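Local coordinates for protein alpha-1,4-endofucoidanase (Mariniflexile fucanivorans, PDB 6DLH) that cleaves fucoidan internally at alpha-1,4 linkages as a retaining glycoside hydrolase of family GH107, and carries calcium-binding immunoglobulin-like domains, at residues F558-F561 with V565-I568; L579-N582 with T586-L589; T604-D609 with S613-I618. One frame throughout, in Å; residues are numbered along the deposited sequence.

Interaction 1: residues F558-F561 with V565-I568; sequences FYDF and VLTI. With CA (calcium ion), chain G.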
loop_
_atom_site.group_PDB
_atom_site.type_symbol
_atom_site.label_atom_id
_atom_site.label_comp_id
_atom_site.label_asym_id
_atom_site.label_seq_id
_atom_site.Cartn_x
_atom_site.Cartn_y
_atom_site.Cartn_z
ATOM N N PHE A 558 -18.072 -3.074 -13.773
ATOM C CA PHE A 558 -19.478 -3.009 -13.404
ATOM C C PHE A 558 -19.766 -1.622 -12.834
ATOM O O PHE A 558 -18.843 -0.927 -12.416
ATOM C CB PHE A 558 -19.828 -4.152 -12.447
ATOM C CG PHE A 558 -19.079 -4.124 -11.136
ATOM C CD1 PHE A 558 -19.617 -3.490 -10.022
ATOM C CD2 PHE A 558 -17.831 -4.717 -11.017
ATOM C CE1 PHE A 558 -18.922 -3.451 -8.822
ATOM C CE2 PHE A 558 -17.135 -4.672 -9.818
ATOM C CZ PHE A 558 -17.683 -4.042 -8.722
ATOM N N TYR A 559 -21.039 -1.212 -12.819
ATOM C CA TYR A 559 -21.348 0.143 -12.387
ATOM C C TYR A 559 -22.831 0.306 -12.055
ATOM O O TYR A 559 -23.665 -0.466 -12.517
ATOM C CB TYR A 559 -20.871 1.162 -13.427
ATOM C CG TYR A 559 -21.042 2.599 -13.010
ATOM C CD1 TYR A 559 -20.218 3.170 -12.048
ATOM C CD2 TYR A 559 -22.037 3.390 -13.567
ATOM C CE1 TYR A 559 -20.373 4.494 -11.662
ATOM C CE2 TYR A 559 -22.207 4.713 -13.185
ATOM C CZ TYR A 559 -21.372 5.267 -12.230
ATOM O OH TYR A 559 -21.533 6.571 -11.857
ATOM N N ASP A 560 -23.138 1.335 -11.250
ATOM C CA ASP A 560 -24.493 1.648 -10.824
ATOM C C ASP A 560 -24.701 3.157 -10.888
ATOM O O ASP A 560 -23.953 3.924 -10.278
ATOM C CB ASP A 560 -24.787 1.107 -9.422
ATOM C CG ASP A 560 -26.230 1.318 -8.990
ATOM O OD1 ASP A 560 -26.608 2.485 -8.688
ATOM O OD2 ASP A 560 -26.975 0.329 -8.972
ATOM N N PHE A 561 -25.751 3.576 -11.602
ATOM C CA PHE A 561 -25.876 4.980 -11.968
ATOM C C PHE A 561 -26.448 5.805 -10.822
ATOM O O PHE A 561 -26.478 7.029 -10.916
ATOM C CB PHE A 561 -26.645 5.156 -13.280
ATOM C CG PHE A 561 -25.787 4.954 -14.501
ATOM C CD1 PHE A 561 -25.616 3.690 -15.046
ATOM C CD2 PHE A 561 -25.127 6.025 -15.088
ATOM C CE1 PHE A 561 -24.807 3.503 -16.158
ATOM C CE2 PHE A 561 -24.322 5.839 -16.203
ATOM C CZ PHE A 561 -24.162 4.576 -16.733
ATOM N N VAL A 565 -24.676 0.744 -3.260
ATOM C CA VAL A 565 -23.733 -0.280 -2.831
ATOM C C VAL A 565 -24.070 -1.589 -3.544
ATOM O O VAL A 565 -25.238 -1.967 -3.620
ATOM C CB VAL A 565 -23.712 -0.434 -1.290
ATOM C CG1 VAL A 565 -25.095 -0.646 -0.689
ATOM C CG2 VAL A 565 -22.754 -1.525 -0.824
ATOM N N LEU A 566 -23.033 -2.275 -4.045
ATOM C CA LEU A 566 -23.214 -3.419 -4.926
ATOM C C LEU A 566 -22.625 -4.683 -4.312
ATOM O O LEU A 566 -21.640 -4.625 -3.582
ATOM C CB LEU A 566 -22.554 -3.135 -6.281
ATOM C CG LEU A 566 -23.063 -1.902 -7.028
ATOM C CD1 LEU A 566 -22.350 -1.749 -8.361
ATOM C CD2 LEU A 566 -24.573 -1.969 -7.231
ATOM N N THR A 567 -23.240 -5.821 -4.655
ATOM C CA THR A 567 -22.767 -7.149 -4.301
ATOM C C THR A 567 -22.604 -7.964 -5.581
ATOM O O THR A 567 -23.487 -7.955 -6.441
ATOM C CB THR A 567 -23.763 -7.856 -3.372
ATOM O OG1 THR A 567 -24.060 -6.968 -2.292
ATOM C CG2 THR A 567 -23.271 -9.194 -2.860
ATOM N N ILE A 568 -21.468 -8.667 -5.684
ATOM C CA ILE A 568 -21.197 -9.572 -6.786
ATOM C C ILE A 568 -21.235 -10.997 -6.256
ATOM O O ILE A 568 -20.723 -11.273 -5.174
ATOM C CB ILE A 568 -19.842 -9.255 -7.451
ATOM C CG1 ILE A 568 -19.808 -7.827 -7.999
ATOM C CG2 ILE A 568 -19.509 -10.285 -8.526
ATOM C CD1 ILE A 568 -18.454 -7.411 -8.492
HETATM CA CA CA G . -29.288 1.286 -8.744
HETATM O O HOH W 1 -31.800 1.355 -8.176
#

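Interaction 2: residues L579-N582 with T586-L589; sequences LTQN and TWRL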
loop_
_atom_site.group_PDB
_atom_site.type_symbol
_atom_site.label_atom_id
_atom_site.label_comp_id
_atom_site.label_asym_id
_atom_site.label_seq_id
_atom_site.Cartn_x
_atom_site.Cartn_y
_atom_site.Cartn_z
ATOM N N LEU A 579 -14.338 -16.038 -5.498
ATOM C CA LEU A 579 -14.615 -14.612 -5.463
ATOM C C LEU A 579 -14.560 -14.130 -4.013
ATOM O O LEU A 579 -15.132 -14.762 -3.125
ATOM C CB LEU A 579 -16.001 -14.355 -6.070
ATOM C CG LEU A 579 -16.556 -12.940 -5.886
ATOM C CD1 LEU A 579 -15.895 -11.959 -6.844
ATOM C CD2 LEU A 579 -18.071 -12.912 -6.057
ATOM N N THR A 580 -13.868 -13.005 -3.786
ATOM C CA THR A 580 -13.856 -12.355 -2.486
ATOM C C THR A 580 -13.890 -10.841 -2.689
ATOM O O THR A 580 -13.404 -10.327 -3.693
ATOM C CB THR A 580 -12.678 -12.829 -1.617
ATOM O OG1 THR A 580 -11.475 -12.716 -2.373
ATOM C CG2 THR A 580 -12.806 -14.262 -1.142
ATOM N N GLN A 581 -14.477 -10.137 -1.721
ATOM C CA GLN A 581 -14.574 -8.689 -1.771
ATOM C C GLN A 581 -13.370 -8.079 -1.058
ATOM O O GLN A 581 -13.082 -8.439 0.078
ATOM C CB GLN A 581 -15.887 -8.245 -1.128
ATOM C CG GLN A 581 -16.123 -6.747 -1.235
ATOM C CD GLN A 581 -17.510 -6.348 -0.798
ATOM O OE1 GLN A 581 -18.203 -7.095 -0.111
ATOM N NE2 GLN A 581 -17.923 -5.157 -1.198
ATOM N N ASN A 582 -12.673 -7.157 -1.736
ATOM C CA ASN A 582 -11.534 -6.463 -1.153
ATOM C C ASN A 582 -12.001 -5.136 -0.559
ATOM O O ASN A 582 -11.428 -4.667 0.420
ATOM C CB ASN A 582 -10.393 -6.251 -2.158
ATOM C CG ASN A 582 -9.559 -7.488 -2.437
ATOM O OD1 ASN A 582 -9.774 -8.546 -1.847
ATOM N ND2 ASN A 582 -8.593 -7.362 -3.335
ATOM N N THR A 586 -14.121 -3.029 -5.108
ATOM C CA THR A 586 -13.078 -3.918 -5.595
ATOM C C THR A 586 -13.327 -5.352 -5.138
ATOM O O THR A 586 -13.434 -5.630 -3.941
ATOM C CB THR A 586 -11.682 -3.414 -5.189
ATOM O OG1 THR A 586 -11.490 -2.064 -5.623
ATOM C CG2 THR A 586 -10.569 -4.274 -5.743
ATOM N N TRP A 587 -13.391 -6.262 -6.116
ATOM C CA TRP A 587 -13.528 -7.687 -5.860
ATOM C C TRP A 587 -12.367 -8.415 -6.525
ATOM O O TRP A 587 -11.780 -7.913 -7.481
ATOM C CB TRP A 587 -14.879 -8.210 -6.365
ATOM C CG TRP A 587 -16.066 -7.571 -5.712
ATOM C CD1 TRP A 587 -16.460 -6.265 -5.811
ATOM C CD2 TRP A 587 -17.029 -8.213 -4.859
ATOM N NE1 TRP A 587 -17.599 -6.051 -5.081
ATOM C CE2 TRP A 587 -17.969 -7.228 -4.481
ATOM C CE3 TRP A 587 -17.181 -9.513 -4.368
ATOM C CZ2 TRP A 587 -19.046 -7.510 -3.641
ATOM C CZ3 TRP A 587 -18.247 -9.791 -3.539
ATOM C CH2 TRP A 587 -19.168 -8.804 -3.185
ATOM N N ARG A 588 -12.066 -9.610 -6.015
ATOM C CA ARG A 588 -10.907 -10.368 -6.454
ATOM C C ARG A 588 -11.334 -11.783 -6.832
ATOM O O ARG A 588 -12.038 -12.440 -6.068
ATOM C CB ARG A 588 -9.866 -10.399 -5.329
ATOM C CG ARG A 588 -8.791 -11.466 -5.479
ATOM C CD ARG A 588 -7.546 -10.977 -6.200
ATOM N NE ARG A 588 -6.644 -12.079 -6.515
ATOM C CZ ARG A 588 -5.646 -12.494 -5.742
ATOM N NH1 ARG A 588 -5.404 -11.889 -4.590
ATOM N NH2 ARG A 588 -4.898 -13.515 -6.127
ATOM N N LEU A 589 -10.885 -12.231 -8.011
ATOM C CA LEU A 589 -11.021 -13.614 -8.443
ATOM C C LEU A 589 -9.697 -14.332 -8.219
ATOM O O LEU A 589 -8.649 -13.877 -8.672
ATOM C CB LEU A 589 -11.393 -13.667 -9.930
ATOM C CG LEU A 589 -12.746 -13.070 -10.311
ATOM C CD1 LEU A 589 -12.901 -13.047 -11.821
ATOM C CD2 LEU A 589 -13.888 -13.848 -9.670
HETATM O O HOH W 2 -10.952 -14.383 -4.515
#

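Interaction 3: residues T604-D609 with S613-I618; sequences TFNVSD and SSDTEI. With CA (calcium ion), chain G.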
loop_
_atom_site.group_PDB
_atom_site.type_symbol
_atom_site.label_atom_id
_atom_site.label_comp_id
_atom_site.label_asym_id
_atom_site.label_seq_id
_atom_site.Cartn_x
_atom_site.Cartn_y
_atom_site.Cartn_z
ATOM N N THR A 604 -21.086 -17.569 -14.643
ATOM C CA THR A 604 -22.064 -16.497 -14.543
ATOM C C THR A 604 -21.771 -15.649 -13.305
ATOM O O THR A 604 -21.498 -16.193 -12.238
ATOM C CB THR A 604 -23.509 -17.023 -14.545
ATOM O OG1 THR A 604 -23.722 -17.751 -15.754
ATOM C CG2 THR A 604 -24.550 -15.927 -14.452
ATOM N N PHE A 605 -21.860 -14.321 -13.464
ATOM C CA PHE A 605 -21.671 -13.396 -12.358
ATOM C C PHE A 605 -22.853 -12.431 -12.253
ATOM O O PHE A 605 -23.255 -11.806 -13.236
ATOM C CB PHE A 605 -20.294 -12.726 -12.440
ATOM C CG PHE A 605 -19.168 -13.573 -11.898
ATOM C CD1 PHE A 605 -18.558 -14.543 -12.686
ATOM C CD2 PHE A 605 -18.729 -13.421 -10.588
ATOM C CE1 PHE A 605 -17.534 -15.334 -12.182
ATOM C CE2 PHE A 605 -17.702 -14.211 -10.085
ATOM C CZ PHE A 605 -17.113 -15.172 -10.881
ATOM N N ASN A 606 -23.415 -12.329 -11.045
ATOM C CA ASN A 606 -24.495 -11.391 -10.776
ATOM C C ASN A 606 -23.931 -10.160 -10.072
ATOM O O ASN A 606 -23.109 -10.291 -9.172
ATOM C CB ASN A 606 -25.620 -12.025 -9.949
ATOM C CG ASN A 606 -26.786 -11.083 -9.729
ATOM O OD1 ASN A 606 -27.660 -10.948 -10.587
ATOM N ND2 ASN A 606 -26.809 -10.421 -8.584
ATOM N N VAL A 607 -24.380 -8.974 -10.493
ATOM C CA VAL A 607 -24.150 -7.740 -9.761
ATOM C C VAL A 607 -25.511 -7.188 -9.341
ATOM O O VAL A 607 -26.389 -7.018 -10.186
ATOM C CB VAL A 607 -23.334 -6.718 -10.583
ATOM C CG1 VAL A 607 -24.033 -6.320 -11.875
ATOM C CG2 VAL A 607 -22.972 -5.482 -9.769
ATOM N N SER A 608 -25.669 -6.906 -8.038
ATOM C CA SER A 608 -26.947 -6.483 -7.486
ATOM C C SER A 608 -26.783 -5.203 -6.669
ATOM O O SER A 608 -25.704 -4.948 -6.136
ATOM C CB SER A 608 -27.551 -7.588 -6.659
ATOM O OG SER A 608 -28.552 -7.066 -5.799
ATOM N N ASP A 609 -27.853 -4.404 -6.572
ATOM C CA ASP A 609 -27.861 -3.262 -5.668
ATOM C C ASP A 609 -28.819 -3.521 -4.505
ATOM O O ASP A 609 -29.199 -2.594 -3.784
ATOM C CB ASP A 609 -28.101 -1.927 -6.391
ATOM C CG ASP A 609 -29.488 -1.750 -6.996
ATOM O OD1 ASP A 609 -30.394 -2.554 -6.642
ATOM O OD2 ASP A 609 -29.654 -0.805 -7.826
ATOM N N SER A 613 -30.777 -6.322 -10.413
ATOM C CA SER A 613 -29.506 -6.951 -10.737
ATOM C C SER A 613 -29.426 -7.280 -12.230
ATOM O O SER A 613 -30.392 -7.073 -12.960
ATOM C CB SER A 613 -29.281 -8.169 -9.890
ATOM O OG SER A 613 -30.244 -9.165 -10.173
ATOM N N SER A 614 -28.255 -7.774 -12.666
ATOM C CA SER A 614 -28.000 -8.201 -14.034
ATOM C C SER A 614 -26.812 -9.161 -14.069
ATOM O O SER A 614 -25.941 -9.102 -13.207
ATOM C CB SER A 614 -27.796 -7.022 -14.965
ATOM O OG SER A 614 -26.595 -6.320 -14.675
ATOM N N ASP A 615 -26.787 -10.043 -15.072
ATOM C CA ASP A 615 -25.770 -11.079 -15.159
ATOM C C ASP A 615 -24.810 -10.774 -16.308
ATOM O O ASP A 615 -25.093 -9.939 -17.168
ATOM C CB ASP A 615 -26.390 -12.470 -15.329
ATOM C CG ASP A 615 -27.340 -12.877 -14.213
ATOM O OD1 ASP A 615 -27.019 -12.619 -13.031
ATOM O OD2 ASP A 615 -28.394 -13.459 -14.533
ATOM N N THR A 616 -23.653 -11.442 -16.275
ATOM C CA THR A 616 -22.747 -11.521 -17.408
ATOM C C THR A 616 -22.069 -12.887 -17.396
ATOM O O THR A 616 -22.151 -13.616 -16.411
ATOM C CB THR A 616 -21.725 -10.378 -17.423
ATOM O OG1 THR A 616 -21.171 -10.343 -18.738
ATOM C CG2 THR A 616 -20.611 -10.557 -16.414
ATOM N N GLU A 617 -21.409 -13.217 -18.509
ATOM C CA GLU A 617 -20.642 -14.447 -18.618
ATOM C C GLU A 617 -19.165 -14.075 -18.561
ATOM O O GLU A 617 -18.726 -13.182 -19.287
ATOM C CB GLU A 617 -21.003 -15.196 -19.905
ATOM C CG GLU A 617 -20.083 -16.372 -20.202
ATOM C CD GLU A 617 -20.224 -17.043 -21.563
ATOM O OE1 GLU A 617 -20.974 -16.519 -22.429
ATOM O OE2 GLU A 617 -19.574 -18.096 -21.762
ATOM N N ILE A 618 -18.428 -14.750 -17.668
ATOM C CA ILE A 618 -16.995 -14.552 -17.520
ATOM C C ILE A 618 -16.285 -15.754 -18.134
ATOM O O ILE A 618 -16.621 -16.892 -17.825
ATOM C CB ILE A 618 -16.611 -14.349 -16.037
ATOM C CG1 ILE A 618 -17.353 -13.172 -15.391
ATOM C CG2 ILE A 618 -15.103 -14.247 -15.863
ATOM C CD1 ILE A 618 -16.736 -11.817 -15.631
HETATM CA CA CA G . -29.288 1.286 -8.744
HETATM O O HOH W 1 -31.800 1.355 -8.176
#

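Interaction 1: residues F558-F561 with V565-I568
Phe-558 and Ile-568 meet in a CH-pi contact. The CD1 methyl of Ile-568 lies over one face of the Phe-558 ring, 3.6 Å from the ring centroid and 25° off the ring normal. It is offset toward the rim, so its nearest ring atom is Phe-558 CE2, at 3.3 Å from Ile-568 CD1. The ring is brought here by a chi1 of 62°, which sets CG of Phe-558 between its own backbone N and carbonyl carbon.

Apolar packing adds Leu-566, whose two methyls divide the work. Leu-566 CD1 sits at the edge of the aromatic ring, in its plane, 3.6 Å from Phe-558 CD1. Leu-566 CD2 instead turns to the acidic side chain and lies 3.8 Å from Asp-560 OD2.

Metal binding is the third element. Asp-560 OD2 holds the calcium ion at 2.5 Å. Water 1 is a further ligand, 2.6 Å from the calcium ion. Gly-528 O and the carboxylates of Glu-562, Asp-564 and Asp-609 complete the site. The two segments are not paired as strands: Tyr-559 makes backbone hydrogen bonds with Val-531, and Thr-567 with Ser-608.

The contact thus joins an apolar cluster of Phe-558, Leu-566 and Ile-568 to a calcium site at the end of an immunoglobulin-like domain. Asp-560, Glu-562 and Asp-564 all bind the ion, which probably helps hold the turn between the two segments. Its positive charge probably offsets the mutual repulsion of the four acidic side chains, and Leu-566 CD2 puts hydrocarbon against the Asp-560 carboxylate.

Interaction 2: residues L579-N582 with T586-L589
Gln-581 lies flat over one face of the Trp-587 indole. Its amide plane is 15° from the ring plane, so the two groups stack. Closer to the backbone, Gln-581 CB makes a CH-pi contact, 3.6 Å from the centroid of the six-membered ring. Gln-581 CD follows at 3.4 Å from Trp-587 CZ2. An extended chain, with CG opposite the backbone N (chi1 -175°), spreads the whole glutamine along the indole. Its NE2 donates to Ser-583 O, which should steady the amide.

Leu-579 crosses the indole on a slant, with CD1 3.7 Å from Trp-587 CE3. The same methyl reaches Leu-589 CD2, so one leucine branch links two residues of the other strand. Trp-587 NE1 is buried here and has no partner in the model.

On the sheet face of Thr-580 and Arg-588, the two side chains run side by side in the same direction. Water 2 lies 2.8 Å from Thr-580 OG1 and donates to Arg-588 O. The backbones form an antiparallel pair: Thr-580 N bonds to Arg-588 O at 3.0 Å, and Arg-588 N to Thr-580 O at 2.8 Å. Asn-582 N to Thr-586 O closes the ladder near the turn.

This beta hairpin belongs to a three-stranded sheet, with strand 550-553 beyond strand 586-590. Trp-587 packs on Thr-567 and Ile-568 of the other sheet. Thr-586 OG1 is hydrogen-bonded to Arg-64 NE, which ties the hairpin to the N-terminal part of the chain.

Interaction 3: residues T604-D609 with S613-I618
Ser-614 O is gripped by two donors. Val-607 N reaches it at 3.1 Å in a nearly straight bond (173° at the hydrogen), and Trp-532 NE1 is the second. Ser-614 N returns a bond to Val-607 O. Further along, Phe-605 N to Thr-616 O (3.0 Å) and Thr-616 N to Phe-605 O (3.1 Å) form the next antiparallel hydrogen-bonded pair.

On the face of Phe-605, Val-607, Ser-614 and Thr-616, the Phe-605 side chain crosses that of Ile-618 at about a right angle. Ile-618 CG1 comes within 3.3 Å of Phe-605 CD1. On the other face, Ser-608 CB and Ser-613 CB touch at 3.7 Å, and the Thr-604 methyl CG2 rests 4.0 Å from Asp-615 CB.

Past the strand end, Asp-609 OD2 binds the calcium ion at 2.3 Å. A chi1 of 68° sets CG of Asp-609 between its backbone N and carbonyl carbon, with OD2 directed at the ion. OD1 accepts from the backbone N of Ile-611 and Leu-612, so the hairpin loop helps fix the carboxylate.

The hairpin forms the middle of a four-stranded mixed sheet. Strand 567-572 flanks 604-609 in antiparallel fashion, and strand 537-543 runs parallel to 613-618. Strand 531-532 supplies Trp-532, which packs on Phe-605, Val-607 and Thr-616.

How the interactions relate
All three contacts lie in one immunoglobulin-like domain and follow each other along the chain. Interactions 1 and 3 share the calcium ion and water 1, and their centres are about 10 Å apart. Asp-560 OD2 and Asp-609 OD2 approach to 3.1 Å because both bind the ion. Ser-608 N also lies 2.9 Å from Thr-567 O, a probable hydrogen bond between neighbouring strands. Interaction 2 is on the opposing sheet. Its Trp-587 CZ3 packs 3.3 Å from Ile-568 O of interaction 1, and its Leu-589 CD2 lies 3.7 Å from Phe-605 CZ of interaction 3. The Trp-587 side chain is about 11 Å from the side chains of Asp-560 and Asp-609, so interaction 2 does not touch the calcium site.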